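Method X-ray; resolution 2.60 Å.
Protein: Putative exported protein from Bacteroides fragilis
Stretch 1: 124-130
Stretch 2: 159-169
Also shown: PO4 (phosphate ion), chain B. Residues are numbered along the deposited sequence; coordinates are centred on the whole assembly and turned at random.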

# COMPACT_ATOMS: atom_id res chain seq x y z
N GLU A 124 4.50 4.17 -1.24
CA GLU A 124 5.06 3.10 -0.40
C GLU A 124 3.96 2.33 0.32
O GLU A 124 2.97 2.92 0.75
N ARG A 125 4.18 1.03 0.47
CA ARG A 125 3.26 0.12 1.16
C ARG A 125 4.04 -0.71 2.17
O ARG A 125 5.26 -0.80 2.06
N ARG A 126 3.34 -1.33 3.11
CA ARG A 126 3.99 -2.21 4.09
C ARG A 126 4.16 -3.59 3.49
O ARG A 126 3.34 -4.03 2.69
N LEU A 127 5.24 -4.26 3.91
CA LEU A 127 5.49 -5.63 3.51
C LEU A 127 4.36 -6.44 4.10
O LEU A 127 3.99 -6.21 5.25
N PRO A 128 3.81 -7.38 3.32
CA PRO A 128 2.71 -8.20 3.84
C PRO A 128 3.10 -9.21 4.94
O PRO A 128 2.23 -9.66 5.70
N PHE A 129 4.39 -9.56 5.01
CA PHE A 129 4.93 -10.55 5.95
C PHE A 129 6.46 -10.46 5.96
O PHE A 129 7.03 -9.64 5.23
N SER A 130 7.13 -11.28 6.77
CA SER A 130 8.61 -11.28 6.81
C SER A 130 9.17 -11.86 5.50
O SER A 130 8.96 -13.03 5.19
N PHE A 159 8.66 -20.24 -0.16
CA PHE A 159 8.15 -19.12 -0.98
C PHE A 159 6.63 -19.04 -0.96
O PHE A 159 5.96 -19.99 -0.54
N VAL A 160 6.11 -17.92 -1.45
CA VAL A 160 4.66 -17.68 -1.52
C VAL A 160 4.31 -16.80 -2.72
O VAL A 160 5.02 -15.84 -2.99
N VAL A 161 3.23 -17.13 -3.42
CA VAL A 161 2.77 -16.35 -4.57
C VAL A 161 1.56 -15.53 -4.14
O VAL A 161 0.62 -16.09 -3.59
N THR A 162 1.60 -14.22 -4.40
CA THR A 162 0.50 -13.30 -4.07
C THR A 162 0.07 -12.52 -5.29
O THR A 162 0.84 -12.37 -6.24
N ASP A 163 -1.14 -11.97 -5.22
CA ASP A 163 -1.66 -11.10 -6.29
C ASP A 163 -1.00 -9.70 -6.19
O ASP A 163 -0.16 -9.44 -5.31
N SER A 164 -1.38 -8.84 -7.13
CA SER A 164 -1.01 -7.41 -7.17
C SER A 164 -1.06 -6.73 -5.77
O SER A 164 -0.13 -6.09 -5.33
N LEU A 165 -2.16 -6.99 -5.08
CA LEU A 165 -2.51 -6.36 -3.79
C LEU A 165 -1.85 -7.00 -2.54
O LEU A 165 -2.01 -6.47 -1.44
N PHE A 166 -1.10 -8.10 -2.72
CA PHE A 166 -0.38 -8.88 -1.67
C PHE A 166 -1.20 -9.98 -0.93
O PHE A 166 -0.69 -10.59 0.02
N ASP A 167 -2.43 -10.24 -1.36
CA ASP A 167 -3.22 -11.35 -0.79
C ASP A 167 -2.59 -12.66 -1.32
O ASP A 167 -2.28 -12.75 -2.51
N ILE A 168 -2.41 -13.64 -0.43
CA ILE A 168 -1.73 -14.90 -0.77
C ILE A 168 -2.59 -15.76 -1.68
O ILE A 168 -3.73 -16.06 -1.34
N ILE A 169 -2.03 -16.16 -2.83
CA ILE A 169 -2.71 -17.06 -3.79
C ILE A 169 -2.35 -18.50 -3.45
O ILE A 169 -3.26 -19.32 -3.25

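What holds the end of the first strand against the turn that follows Thr-162? Chiefly Arg-125, whose CA-to-CB bond points toward the second stretch and whose chi angles run m, t, p, with chi4 at -165°. The trans chi2 carries the chain outward, and the later turn at chi3 sets the guanidinium flat on the ring of Phe-166, with centres 3.5 Å apart and planes only 11° from parallel. Arg-125 CZ lies 3.5 Å from the centroid of the Phe-166 ring, a cation-pi contact over the face. Because the stack occupies a face of the guanidinium, its edge remains free for polar partners: Arg-125 NH2 gives a nearly straight hydrogen bond of 2.8 Å to Leu-165 O.

How does the phosphate enter this arrangement? The ion, probably from the crystallisation liquor, also lies along the edge of the Arg-125 group. Arg-125 NE donates to PO4 O3 at 3.2 Å and Arg-125 NH2 to PO4 O4 at 2.7 Å, so NH2 serves both the ion and the backbone of the turn. Arg-126, in an m, t, m conformation, starts sideways and its end leads away from the second stretch; it reaches the phosphate through a weak hydrogen bond from Arg-126 NH2 to PO4 O2 at 3.5 Å.

Why is Phe-166 so well placed to receive the arginine? It closes a type I turn that begins at Asp-163, and the bond from Phe-166 N to Asp-163 O, 3.1 Å long, ties the two ends together. Asp-163 has chi1 p, and its OD1 accepts a further hydrogen bond from Asp-167 N at 3.1 Å. Phe-166 itself has a positive phi of 87°; its CA-to-CB bond points toward the first stretch, and chi1 m with chi2 at -23° presents a ring face to Arg-125. The ring edge meets Arg-126 O, 3.5 Å from Phe-166 CE2, while Pro-128 CD packs 3.8 Å from Phe-166 CD2.

What does Phe-129 add beyond the proline? Its chi1 of 39°, in the p range, directs the ring toward the second stretch, where it meets side chains from both strands. Phe-129 CZ comes within 3.3 Å of Val-160 CG1, a tight apolar contact, and Thr-162 CG2 lies near the ring plane, 4.1 Å from Phe-129 CZ. Ile-168 starts sideways, but chi1 m brings its CG1 to 4.3 Å from Phe-129 CE2. The Thr-162 methyl thus faces this apolar patch, while Thr-162 OG1 bonds to Asp-163 O at 3.0 Å.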

# COMPACT_ATOMS: atom_id res chain seq x y z
CB GLU A 124 6.09 3.62 0.62
CG GLU A 124 5.55 4.56 1.71
CD GLU A 124 6.62 5.09 2.67
OE1 GLU A 124 7.82 4.79 2.51
OE2 GLU A 124 6.24 5.83 3.60
CB ARG A 125 2.63 -0.85 0.18
CG ARG A 125 1.82 -0.20 -0.91
CD ARG A 125 1.20 -1.28 -1.80
NE ARG A 125 0.31 -2.16 -1.05
CZ ARG A 125 -0.14 -3.34 -1.47
NH1 ARG A 125 0.22 -3.84 -2.65
NH2 ARG A 125 -0.94 -4.05 -0.68
CB ARG A 126 3.17 -2.33 5.36
CG ARG A 126 3.05 -1.03 6.11
CD ARG A 126 2.16 -1.17 7.32
NE ARG A 126 0.78 -1.53 6.97
CZ ARG A 126 -0.20 -1.71 7.85
NH1 ARG A 126 0.01 -1.55 9.16
NH2 ARG A 126 -1.42 -2.04 7.41
CB LEU A 127 6.79 -6.18 4.09
CG LEU A 127 8.16 -5.65 3.66
CD1 LEU A 127 9.22 -6.36 4.49
CD2 LEU A 127 8.43 -5.85 2.17
CB PRO A 128 2.22 -8.92 2.58
CG PRO A 128 3.43 -9.02 1.71
CD PRO A 128 4.22 -7.79 1.97
CB PHE A 129 4.45 -11.96 5.54
CG PHE A 129 4.42 -12.20 4.04
CD1 PHE A 129 5.60 -12.35 3.31
CD2 PHE A 129 3.20 -12.28 3.37
CE1 PHE A 129 5.57 -12.56 1.93
CE2 PHE A 129 3.16 -12.51 1.99
CZ PHE A 129 4.35 -12.63 1.27
CB SER A 130 9.14 -12.07 8.00
OG SER A 130 10.56 -12.04 8.04
CB PHE A 159 8.59 -19.27 -2.44
CG PHE A 159 10.06 -19.51 -2.61
CD1 PHE A 159 10.95 -18.45 -2.73
CD2 PHE A 159 10.56 -20.82 -2.66
CE1 PHE A 159 12.31 -18.68 -2.87
CE2 PHE A 159 11.91 -21.06 -2.81
CZ PHE A 159 12.79 -19.98 -2.91
CB VAL A 160 4.11 -17.07 -0.19
CG1 VAL A 160 4.75 -15.73 0.13
CG2 VAL A 160 2.59 -16.95 -0.21
CB VAL A 161 2.44 -17.25 -5.76
CG1 VAL A 161 1.94 -16.42 -6.95
CG2 VAL A 161 3.66 -18.09 -6.13
CB THR A 162 0.90 -12.23 -3.01
OG1 THR A 162 1.62 -11.14 -3.61
CG2 THR A 162 1.70 -12.85 -1.87
CB ASP A 163 -3.21 -11.03 -6.29
CG ASP A 163 -3.82 -10.35 -5.04
OD1 ASP A 163 -3.11 -9.63 -4.29
OD2 ASP A 163 -5.03 -10.53 -4.82
CB SER A 164 -2.01 -6.72 -8.14
OG SER A 164 -1.96 -5.31 -8.14
CB LEU A 165 -4.06 -6.36 -3.70
CG LEU A 165 -4.90 -5.43 -2.82
CD1 LEU A 165 -4.59 -3.98 -3.09
CD2 LEU A 165 -6.38 -5.69 -3.07
CB PHE A 166 0.37 -8.04 -0.59
CG PHE A 166 1.30 -6.95 -1.10
CD1 PHE A 166 1.85 -6.95 -2.40
CD2 PHE A 166 1.74 -5.97 -0.19
CE1 PHE A 166 2.73 -5.94 -2.79
CE2 PHE A 166 2.63 -4.97 -0.57
CZ PHE A 166 3.13 -4.96 -1.87
CB ASP A 167 -4.70 -11.26 -1.18
CG ASP A 167 -5.39 -10.03 -0.58
OD1 ASP A 167 -4.95 -9.52 0.47
OD2 ASP A 167 -6.41 -9.60 -1.17
CB ILE A 168 -1.35 -15.71 0.52
CG1 ILE A 168 -0.33 -14.91 1.36
CG2 ILE A 168 -0.79 -17.10 0.17
CD1 ILE A 168 -0.07 -15.45 2.76
CB ILE A 169 -2.36 -16.74 -5.27
CG1 ILE A 169 -2.86 -15.32 -5.62
CG2 ILE A 169 -3.01 -17.77 -6.22
CD1 ILE A 169 -2.43 -14.81 -6.98
P PO4 B . -0.67 -2.41 2.72
O1 PO4 B . 0.48 -3.31 3.11
O2 PO4 B . -1.43 -1.97 3.96
O3 PO4 B . -0.16 -1.19 2.00
O4 PO4 B . -1.57 -3.19 1.78